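Local coordinates for tyrosine-protein phosphatase non-receptor type 18 (Homo sapiens, PDB 2OC3), which removes phosphate from phosphotyrosine in proteins, among them autophosphorylated tyrosine kinases, the fragment here being its catalytic phosphatase domain, at residues Ser14-Arg18 with Pro259-Ser263; Lys63-Lys67 with Lys143-Arg147; Pro71-Val77 with Asp89-Phe95. One frame throughout, in Å; residues are numbered along the deposited sequence.

Contact 3 is the buried one of the three: it pairs Pro71-Val77 with Asp89-Phe95 at the edge of the large mixed sheet and combines strand bonding, apolar packing and a salt bridge. Contacts 1 and 2 lie nearer the surface. In contact 1 the short helix near the N-terminus meets a loop between two helices through two phenylalanines and an arginine, at the far side of the chain, about 38 Å centre to centre from contact 2. Contact 2 joins two loops with arginines, a tyrosine and water beside the phosphate-binding loop. Contacts 2 and 3 touch, since Asn64 reaches both Tyr90 and Asn92; contact 1 shares no element with either.

Contact 1 of 3, residues Ser14-Arg18 with Pro259-Ser263; sequences SFLER and PPDFS
Two phenylalanines form the apolar half of this contact. Phe262 turns the CD2 edge of its ring toward a face of Phe15, an edge-to-face pair with centroids 5.3 Å apart and planes at 62°. The meeting is off-centre: Phe262 CD2 comes 3.6 Å from Phe15 CD1, so the rim of the Phe15 ring takes the touch rather than its middle. Phe15 reaches across because its CG lies opposite the backbone N (chi1 175°), which swings the ring out of the short helix 15-18 and toward the loop. Phe15 also meets the ring of Phe296 and packs on Tyr289, both from helix 282-296, while Phe262 rests on Val249 and Leu252 of helix 238-254.

The polar half belongs to Arg18. Its chain bends at chi3 and folds back over its own helix, bringing one guanidinium face over Phe15 CA and the nitrogens toward the backbone of the loop. Arg18 NH2 gives a hydrogen bond to Phe262 O at 3.0 Å, arriving in the carbonyl plane on a lone pair, although the N-H is bent to 139°. Pro260 O lies still nearer, 2.7 Å from Arg18 NH1.

The backbone itself sets up these acceptors. Pro259-Phe262 is a type I beta turn, closed by Phe262 N to Pro259 O at 2.9 Å, and Ser263 follows as N-cap of helix 264-272, its OG bonded to Asp266 N. The contact ties helix 15-18 to this loop by a buried aromatic pair and, toward the surface, an exposed arginine, its charge probably eased by the Phe262 carbonyl, with Pro260 O close by.

Contact 2 of 3, residues Lys63-Lys67 with Lys143-Arg147; sequences KNRYK and KRCER
Arg65 starts out extended, CG opposite the backbone N, then bends at chi3 (-76°) to lay its guanidinium flat against the backbone at Arg144 and Cys145. Arg144 folds at chi2 (-66°) instead, which returns its own guanidinium to the hydroxyl of Tyr66. Over the centre of the Arg65 plane sits Arg144 O, 3.3 Å from Arg65 CZ; the approach is to a face, and no hydrogen bond is made there. Cys145 CA covers the same group 3.5 Å from Arg65 NH2. The N-H groups of Arg65 point elsewhere: NE to Gly110 O, and the terminal nitrogens to waters at the guanidinium edge. One water links Arg65 NH2 to Glu146 OE2, which also takes a 2.6 Å salt bridge from Lys143 NZ. The other joins Arg65 NH1 to Lys143 O.

Tyr66 belongs to the loop that, in classical tyrosine phosphatases, flanks the phosphotyrosine pocket, and its OH hydrogen-bonds Ser234 OG of the signature loop carrying Cys233. Arg144 O bonds to that same serine, so both segments reach one residue of the phosphate-binding loop, beside the predicted nucleophile Cys233.

Arg144 NH1 donates to Tyr66 OH at 3.0 Å, coming in at the ring edge. This bond is bent (133°), with the hydroxyl tilted out of the guanidinium plane, while the two side chains cross at about a right angle. Within its own segment, Arg65 CG lies over a face of the Tyr66 ring near the rim.

Contact 3 of 3, residues Pro71-Val77 with Asp89-Phe95; sequences PYDQTRV and DYINGNF
Arg76 and Asp89 meet at about a right angle, guanidinium and carboxylate planes 57° apart. Arg76 CG takes the position between the backbone N and the carbonyl carbon (chi1 72°), and from there the chain runs straight out to Asp89. Arg76 NH2 bonds Asp89 OD1 at 3.0 Å, with the oxygen in the guanidinium plane but the nitrogen well above the carboxylate plane; NH1 adds weak bonds to both oxygens of Asp89. A water in the guanidinium plane extends this grip, joining Arg76 NH2 to Val77 O and Ile91 N.

Val77 lies crosswise to Phe95 and sets its CG2 over the ring face, a CH-pi contact 4.0 Å from the Phe95 centroid. Beside Ile91 it runs the same way, Val77 CB 3.9 Å from Ile91 CG2.

Asn94 turns its amide back across the loop. Asn94 ND2 donates to Thr75 OG1 at 2.8 Å, with that oxygen tilted from the amide plane, and weakly to Tyr72 O; OD1 goes to Arg275. Thr75 OG1 has a second partner in Gln274 O. Pro71 approaches Tyr90 from the opposite direction, Pro71 CG 3.8 Å from Tyr90 CE1, while the tyrosine hydroxyl bonds to Asn64.

In the backbone, Arg76 and Asn94 form an antiparallel non-hydrogen-bonded pair, their side chains diverging, flanked by Phe95 N to Thr75 O at 2.9 Å and Val77 N to Gly93 O. The chain turns at Asn92, in an inverse gamma turn, between strands 90-91 and 93-97. Strand 93-97 edges the large sheet beside 103-108, where Val77 and Phe95 share Ile106, while Ile91 packs on helix 116-125.

Contact 1 of 3, residues Ser14-Arg18 with Pro259-Ser263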
loop_
_atom_site.group_PDB
_atom_site.type_symbol
_atom_site.label_atom_id
_atom_site.label_comp_id
_atom_site.label_asym_id
_atom_site.label_seq_id
_atom_site.Cartn_x
_atom_site.Cartn_y
_atom_site.Cartn_z
ATOM N N SER A 14 -19.551 13.686 15.565
ATOM C CA SER A 14 -20.105 12.640 16.416
ATOM C C SER A 14 -19.041 11.590 16.759
ATOM O O SER A 14 -18.907 11.152 17.905
ATOM C CB SER A 14 -21.288 11.971 15.718
ATOM O OG SER A 14 -21.767 10.876 16.480
ATOM N N PHE A 15 -18.280 11.182 15.752
ATOM C CA PHE A 15 -17.169 10.271 15.984
ATOM C C PHE A 15 -16.182 10.888 16.979
ATOM O O PHE A 15 -15.691 10.205 17.888
ATOM C CB PHE A 15 -16.473 9.956 14.660
ATOM C CG PHE A 15 -15.234 9.123 14.813
ATOM C CD1 PHE A 15 -15.336 7.744 14.965
ATOM C CD2 PHE A 15 -13.976 9.712 14.821
ATOM C CE1 PHE A 15 -14.206 6.966 15.113
ATOM C CE2 PHE A 15 -12.835 8.931 14.963
ATOM C CZ PHE A 15 -12.960 7.563 15.111
ATOM N N LEU A 16 -15.891 12.177 16.801
ATOM C CA LEU A 16 -14.975 12.889 17.692
ATOM C C LEU A 16 -15.579 13.047 19.093
ATOM O O LEU A 16 -14.875 12.899 20.096
ATOM C CB LEU A 16 -14.578 14.252 17.110
ATOM C CG LEU A 16 -13.665 14.253 15.874
ATOM C CD1 LEU A 16 -13.301 15.682 15.482
ATOM C CD2 LEU A 16 -12.406 13.426 16.101
ATOM N N GLU A 17 -16.880 13.330 19.165
ATOM C CA GLU A 17 -17.578 13.370 20.456
ATOM C C GLU A 17 -17.409 12.039 21.197
ATOM O O GLU A 17 -17.114 12.037 22.395
ATOM C CB GLU A 17 -19.068 13.696 20.264
ATOM N N ARG A 18 -17.568 10.916 20.482
ATOM C CA ARG A 18 -17.311 9.575 21.051
ATOM C C ARG A 18 -15.855 9.397 21.497
ATOM O O ARG A 18 -15.598 8.832 22.560
ATOM C CB ARG A 18 -17.674 8.455 20.064
ATOM C CG ARG A 18 -19.161 8.312 19.804
ATOM C CD ARG A 18 -19.524 6.954 19.189
ATOM N NE ARG A 18 -19.026 6.756 17.823
ATOM C CZ ARG A 18 -19.509 7.358 16.732
ATOM N NH1 ARG A 18 -20.500 8.243 16.823
ATOM N NH2 ARG A 18 -18.982 7.084 15.533
ATOM N N PRO A 259 -20.926 7.396 8.389
ATOM C CA PRO A 259 -22.193 7.240 9.115
ATOM C C PRO A 259 -22.017 7.510 10.590
ATOM O O PRO A 259 -20.875 7.537 11.062
ATOM C CB PRO A 259 -22.570 5.789 8.851
ATOM C CG PRO A 259 -21.291 5.092 8.640
ATOM C CD PRO A 259 -20.273 6.105 8.129
ATOM N N PRO A 260 -23.120 7.750 11.319
ATOM C CA PRO A 260 -23.025 8.141 12.726
ATOM C C PRO A 260 -22.427 7.060 13.627
ATOM O O PRO A 260 -21.890 7.370 14.689
ATOM C CB PRO A 260 -24.488 8.423 13.115
ATOM C CG PRO A 260 -25.285 7.665 12.126
ATOM C CD PRO A 260 -24.524 7.722 10.857
ATOM N N ASP A 261 -22.494 5.817 13.173
ATOM C CA ASP A 261 -21.855 4.708 13.858
ATOM C C ASP A 261 -20.538 4.314 13.193
ATOM O O ASP A 261 -20.133 3.158 13.276
ATOM C CB ASP A 261 -22.793 3.504 13.895
ATOM C CG ASP A 261 -23.221 3.041 12.507
ATOM O OD1 ASP A 261 -22.844 3.677 11.488
ATOM O OD2 ASP A 261 -23.938 2.023 12.440
ATOM N N PHE A 262 -19.895 5.265 12.509
ATOM C CA PHE A 262 -18.585 5.009 11.903
ATOM C C PHE A 262 -17.622 4.412 12.925
ATOM O O PHE A 262 -17.491 4.894 14.068
ATOM C CB PHE A 262 -17.990 6.288 11.351
ATOM C CG PHE A 262 -16.575 6.120 10.840
ATOM C CD1 PHE A 262 -16.317 5.354 9.712
ATOM C CD2 PHE A 262 -15.516 6.703 11.500
ATOM C CE1 PHE A 262 -14.983 5.190 9.253
ATOM C CE2 PHE A 262 -14.210 6.554 11.034
ATOM C CZ PHE A 262 -13.973 5.789 9.913
ATOM N N SER A 263 -16.920 3.369 12.487
ATOM C CA SER A 263 -16.021 2.626 13.330
ATOM C C SER A 263 -14.691 2.450 12.577
ATOM O O SER A 263 -14.636 1.745 11.572
ATOM C CB SER A 263 -16.615 1.248 13.603
ATOM O OG SER A 263 -15.691 0.424 14.305
#

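Contact 2 of 3, residues Lys63-Lys67 with Lys143-Arg147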
loop_
_atom_site.group_PDB
_atom_site.type_symbol
_atom_site.label_atom_id
_atom_site.label_comp_id
_atom_site.label_asym_id
_atom_site.label_seq_id
_atom_site.Cartn_x
_atom_site.Cartn_y
_atom_site.Cartn_z
ATOM N N LYS A 63 10.248 -15.498 -3.976
ATOM C CA LYS A 63 9.629 -14.227 -4.376
ATOM C C LYS A 63 9.039 -13.456 -3.202
ATOM O O LYS A 63 8.476 -12.378 -3.422
ATOM C CB LYS A 63 8.576 -14.458 -5.465
ATOM C CG LYS A 63 9.074 -15.195 -6.682
ATOM C CD LYS A 63 7.944 -15.536 -7.617
ATOM C CE LYS A 63 8.353 -16.430 -8.792
ATOM N NZ LYS A 63 7.109 -16.885 -9.529
ATOM N N ASN A 64 9.140 -13.982 -1.983
ATOM C CA ASN A 64 8.674 -13.319 -0.766
ATOM C C ASN A 64 9.853 -12.711 -0.028
ATOM O O ASN A 64 10.811 -13.401 0.272
ATOM C CB ASN A 64 7.984 -14.328 0.142
ATOM C CG ASN A 64 6.816 -14.965 -0.556
ATOM O OD1 ASN A 64 6.078 -14.295 -1.271
ATOM N ND2 ASN A 64 6.665 -16.305 -0.408
ATOM N N ARG A 65 9.735 -11.431 0.320
ATOM C CA ARG A 65 10.788 -10.741 1.079
ATOM C C ARG A 65 10.943 -11.296 2.482
ATOM O O ARG A 65 12.094 -11.355 3.015
ATOM C CB ARG A 65 10.499 -9.242 1.097
ATOM C CG ARG A 65 11.537 -8.387 1.808
ATOM C CD ARG A 65 11.299 -6.903 1.615
ATOM N NE ARG A 65 11.689 -6.455 0.306
ATOM C CZ ARG A 65 12.927 -6.199 -0.075
ATOM N NH1 ARG A 65 13.964 -6.402 0.750
ATOM N NH2 ARG A 65 13.130 -5.770 -1.295
ATOM N N TYR A 66 9.835 -11.644 3.122
ATOM C CA TYR A 66 9.795 -12.114 4.528
ATOM C C TYR A 66 9.084 -13.469 4.576
ATOM O O TYR A 66 7.995 -13.616 4.006
ATOM C CB TYR A 66 9.090 -11.103 5.400
ATOM C CG TYR A 66 9.760 -9.738 5.398
ATOM C CD1 TYR A 66 10.973 -9.545 6.088
ATOM C CD2 TYR A 66 9.220 -8.679 4.706
ATOM C CE1 TYR A 66 11.604 -8.339 6.082
ATOM C CE2 TYR A 66 9.825 -7.459 4.721
ATOM C CZ TYR A 66 11.014 -7.291 5.396
ATOM O OH TYR A 66 11.623 -6.044 5.382
ATOM N N LYS A 67 9.645 -14.428 5.309
ATOM C CA LYS A 67 9.022 -15.765 5.383
ATOM C C LYS A 67 7.656 -15.762 6.069
ATOM O O LYS A 67 6.832 -16.662 5.836
ATOM C CB LYS A 67 9.971 -16.733 6.107
ATOM C CG LYS A 67 11.294 -16.966 5.375
ATOM C CD LYS A 67 12.155 -18.012 6.119
ATOM N N LYS A 143 18.554 -3.664 4.044
ATOM C CA LYS A 143 17.848 -3.489 2.771
ATOM C C LYS A 143 16.361 -3.792 2.951
ATOM O O LYS A 143 15.954 -4.842 3.501
ATOM C CB LYS A 143 18.412 -4.396 1.672
ATOM C CG LYS A 143 18.009 -4.011 0.241
ATOM C CD LYS A 143 18.714 -2.746 -0.213
ATOM C CE LYS A 143 18.246 -2.210 -1.543
ATOM N NZ LYS A 143 19.136 -2.643 -2.662
ATOM N N ARG A 144 15.540 -2.840 2.523
ATOM C CA ARG A 144 14.096 -2.922 2.697
ATOM C C ARG A 144 13.318 -2.880 1.370
ATOM O O ARG A 144 12.164 -3.349 1.317
ATOM C CB ARG A 144 13.632 -1.783 3.616
ATOM C CG ARG A 144 14.105 -1.945 5.048
ATOM C CD ARG A 144 13.483 -3.166 5.737
ATOM N NE ARG A 144 13.877 -3.210 7.156
ATOM C CZ ARG A 144 13.979 -4.324 7.881
ATOM N NH1 ARG A 144 13.766 -5.532 7.367
ATOM N NH2 ARG A 144 14.344 -4.213 9.145
ATOM N N CYS A 145 13.915 -2.350 0.313
ATOM C CA CYS A 145 13.273 -2.297 -0.986
ATOM C C CYS A 145 14.301 -2.050 -2.051
ATOM O O CYS A 145 15.128 -1.134 -1.869
ATOM C CB CYS A 145 12.252 -1.154 -0.997
ATOM S SG CYS A 145 11.201 -1.039 -2.481
ATOM N N GLU A 146 14.207 -2.768 -3.175
ATOM C CA GLU A 146 15.022 -2.410 -4.326
ATOM C C GLU A 146 14.532 -1.153 -5.027
ATOM O O GLU A 146 13.315 -0.919 -5.131
ATOM C CB GLU A 146 15.098 -3.567 -5.306
ATOM C CG GLU A 146 15.791 -4.759 -4.735
ATOM C CD GLU A 146 17.242 -4.474 -4.348
ATOM O OE1 GLU A 146 17.989 -3.988 -5.229
ATOM O OE2 GLU A 146 17.594 -4.658 -3.179
ATOM N N ARG A 147 15.455 -0.367 -5.564
ATOM C CA ARG A 147 15.096 0.780 -6.381
ATOM C C ARG A 147 14.505 0.250 -7.681
ATOM O O ARG A 147 15.158 -0.500 -8.436
ATOM C CB ARG A 147 16.312 1.653 -6.676
ATOM C CG ARG A 147 15.984 2.726 -7.675
ATOM C CD ARG A 147 17.030 3.802 -7.704
ATOM N NE ARG A 147 18.332 3.317 -8.156
ATOM C CZ ARG A 147 18.679 3.160 -9.435
ATOM N NH1 ARG A 147 17.813 3.376 -10.429
ATOM N NH2 ARG A 147 19.914 2.740 -9.743
HETATM O O HOH W 1 15.949 -6.081 -1.765
HETATM O O HOH W 2 14.079 -6.986 3.630
#

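Contact 3 of 3, residues Pro71-Val77 with Asp89-Phe95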
loop_
_atom_site.group_PDB
_atom_site.type_symbol
_atom_site.label_atom_id
_atom_site.label_comp_id
_atom_site.label_asym_id
_atom_site.label_seq_id
_atom_site.Cartn_x
_atom_site.Cartn_y
_atom_site.Cartn_z
ATOM N N PRO A 71 0.833 -13.621 0.936
ATOM C CA PRO A 71 -0.444 -13.030 0.577
ATOM C C PRO A 71 -1.557 -14.057 0.760
ATOM O O PRO A 71 -1.402 -15.236 0.450
ATOM C CB PRO A 71 -0.256 -12.711 -0.925
ATOM C CG PRO A 71 0.681 -13.758 -1.402
ATOM C CD PRO A 71 1.646 -13.922 -0.261
ATOM N N TYR A 72 -2.707 -13.614 1.225
ATOM C CA TYR A 72 -3.826 -14.554 1.348
ATOM C C TYR A 72 -4.289 -14.902 -0.045
ATOM O O TYR A 72 -4.416 -14.045 -0.909
ATOM C CB TYR A 72 -4.983 -13.896 2.075
ATOM C CG TYR A 72 -4.653 -13.498 3.514
ATOM C CD1 TYR A 72 -3.919 -14.366 4.312
ATOM C CD2 TYR A 72 -5.091 -12.290 4.077
ATOM C CE1 TYR A 72 -3.620 -14.070 5.630
ATOM C CE2 TYR A 72 -4.780 -11.998 5.438
ATOM C CZ TYR A 72 -4.057 -12.915 6.179
ATOM O OH TYR A 72 -3.667 -12.690 7.525
ATOM N N ASP A 73 -4.525 -16.178 -0.293
ATOM C CA ASP A 73 -5.008 -16.601 -1.615
ATOM C C ASP A 73 -6.295 -15.908 -2.033
ATOM O O ASP A 73 -6.541 -15.724 -3.215
ATOM C CB ASP A 73 -5.299 -18.109 -1.585
ATOM C CG ASP A 73 -4.047 -18.972 -1.347
ATOM O OD1 ASP A 73 -3.009 -18.732 -2.023
ATOM O OD2 ASP A 73 -4.092 -19.914 -0.507
ATOM N N GLN A 74 -7.152 -15.614 -1.070
ATOM C CA GLN A 74 -8.511 -15.156 -1.359
ATOM C C GLN A 74 -8.587 -13.818 -2.101
ATOM O O GLN A 74 -9.581 -13.518 -2.767
ATOM C CB GLN A 74 -9.308 -15.067 -0.067
ATOM C CG GLN A 74 -9.627 -16.410 0.577
ATOM C CD GLN A 74 -8.446 -17.167 1.073
ATOM O OE1 GLN A 74 -7.469 -16.618 1.603
ATOM N NE2 GLN A 74 -8.541 -18.531 0.949
ATOM N N THR A 75 -7.561 -12.992 -1.923
ATOM C CA THR A 75 -7.518 -11.628 -2.432
ATOM C C THR A 75 -6.178 -11.399 -3.178
ATOM O O THR A 75 -5.864 -10.254 -3.498
ATOM C CB THR A 75 -7.600 -10.625 -1.269
ATOM O OG1 THR A 75 -6.520 -10.899 -0.372
ATOM C CG2 THR A 75 -8.958 -10.685 -0.547
ATOM N N ARG A 76 -5.376 -12.430 -3.448
ATOM C CA ARG A 76 -4.066 -12.191 -4.042
ATOM C C ARG A 76 -4.174 -11.633 -5.447
ATOM O O ARG A 76 -5.106 -11.911 -6.189
ATOM C CB ARG A 76 -3.162 -13.436 -4.052
ATOM C CG ARG A 76 -3.539 -14.503 -5.027
ATOM C CD ARG A 76 -2.547 -15.652 -4.950
ATOM N NE ARG A 76 -2.747 -16.662 -5.987
ATOM C CZ ARG A 76 -2.012 -16.810 -7.094
ATOM N NH1 ARG A 76 -2.308 -17.810 -7.936
ATOM N NH2 ARG A 76 -0.986 -16.011 -7.388
ATOM N N VAL A 77 -3.165 -10.863 -5.841
ATOM C CA VAL A 77 -3.066 -10.333 -7.200
ATOM C C VAL A 77 -2.584 -11.450 -8.101
ATOM O O VAL A 77 -1.511 -11.987 -7.906
ATOM C CB VAL A 77 -2.049 -9.162 -7.218
ATOM C CG1 VAL A 77 -1.804 -8.732 -8.677
ATOM C CG2 VAL A 77 -2.547 -7.999 -6.410
ATOM N N ASP A 89 2.131 -16.335 -12.461
ATOM C CA ASP A 89 1.054 -15.471 -11.973
ATOM C C ASP A 89 1.280 -14.830 -10.599
ATOM O O ASP A 89 0.469 -14.034 -10.165
ATOM C CB ASP A 89 -0.294 -16.181 -12.013
ATOM C CG ASP A 89 -0.501 -17.221 -10.921
ATOM O OD1 ASP A 89 0.191 -17.238 -9.891
ATOM O OD2 ASP A 89 -1.438 -18.073 -11.080
ATOM N N TYR A 90 2.401 -15.147 -9.976
ATOM C CA TYR A 90 2.587 -14.869 -8.567
ATOM C C TYR A 90 3.327 -13.546 -8.288
ATOM O O TYR A 90 4.384 -13.265 -8.833
ATOM C CB TYR A 90 3.317 -15.999 -7.846
ATOM C CG TYR A 90 3.454 -15.711 -6.392
ATOM C CD1 TYR A 90 2.401 -15.947 -5.499
ATOM C CD2 TYR A 90 4.586 -15.111 -5.906
ATOM C CE1 TYR A 90 2.494 -15.667 -4.156
ATOM C CE2 TYR A 90 4.714 -14.847 -4.503
ATOM C CZ TYR A 90 3.657 -15.115 -3.648
ATOM O OH TYR A 90 3.675 -14.867 -2.291
ATOM N N ILE A 91 2.719 -12.769 -7.392
ATOM C CA ILE A 91 3.410 -11.644 -6.719
ATOM C C ILE A 91 2.925 -11.583 -5.290
ATOM O O ILE A 91 1.779 -11.915 -4.972
ATOM C CB ILE A 91 3.198 -10.279 -7.454
ATOM C CG1 ILE A 91 4.152 -9.216 -6.860
ATOM C CG2 ILE A 91 1.768 -9.827 -7.385
ATOM C CD1 ILE A 91 4.372 -7.996 -7.746
ATOM N N ASN A 92 3.814 -11.187 -4.387
ATOM C CA ASN A 92 3.405 -10.985 -3.011
ATOM C C ASN A 92 2.641 -9.678 -2.909
ATOM O O ASN A 92 3.219 -8.602 -2.711
ATOM C CB ASN A 92 4.586 -11.049 -2.039
ATOM C CG ASN A 92 4.140 -11.154 -0.606
ATOM O OD1 ASN A 92 3.238 -10.450 -0.187
ATOM N ND2 ASN A 92 4.800 -12.028 0.164
ATOM N N GLY A 93 1.329 -9.767 -3.120
ATOM C CA GLY A 93 0.457 -8.604 -3.088
ATOM C C GLY A 93 -0.987 -9.035 -3.055
ATOM O O GLY A 93 -1.348 -10.137 -3.487
ATOM N N ASN A 94 -1.822 -8.149 -2.509
ATOM C CA ASN A 94 -3.259 -8.398 -2.351
ATOM C C ASN A 94 -4.056 -7.165 -2.744
ATOM O O ASN A 94 -3.634 -6.036 -2.495
ATOM C CB ASN A 94 -3.634 -8.748 -0.907
ATOM C CG ASN A 94 -3.043 -10.048 -0.468
ATOM O OD1 ASN A 94 -1.940 -10.096 0.072
ATOM N ND2 ASN A 94 -3.770 -11.139 -0.700
ATOM N N PHE A 95 -5.230 -7.381 -3.330
ATOM C CA PHE A 95 -6.192 -6.321 -3.521
ATOM C C PHE A 95 -6.885 -5.996 -2.219
ATOM O O PHE A 95 -7.182 -6.914 -1.424
ATOM C CB PHE A 95 -7.242 -6.743 -4.554
ATOM C CG PHE A 95 -6.735 -6.765 -5.963
ATOM C CD1 PHE A 95 -6.512 -5.591 -6.640
ATOM C CD2 PHE A 95 -6.499 -7.955 -6.656
ATOM C CE1 PHE A 95 -6.081 -5.571 -7.969
ATOM C CE2 PHE A 95 -6.029 -7.915 -8.015
ATOM C CZ PHE A 95 -5.829 -6.738 -8.621
HETATM O O HOH W 3 -0.119 -13.509 -6.250
#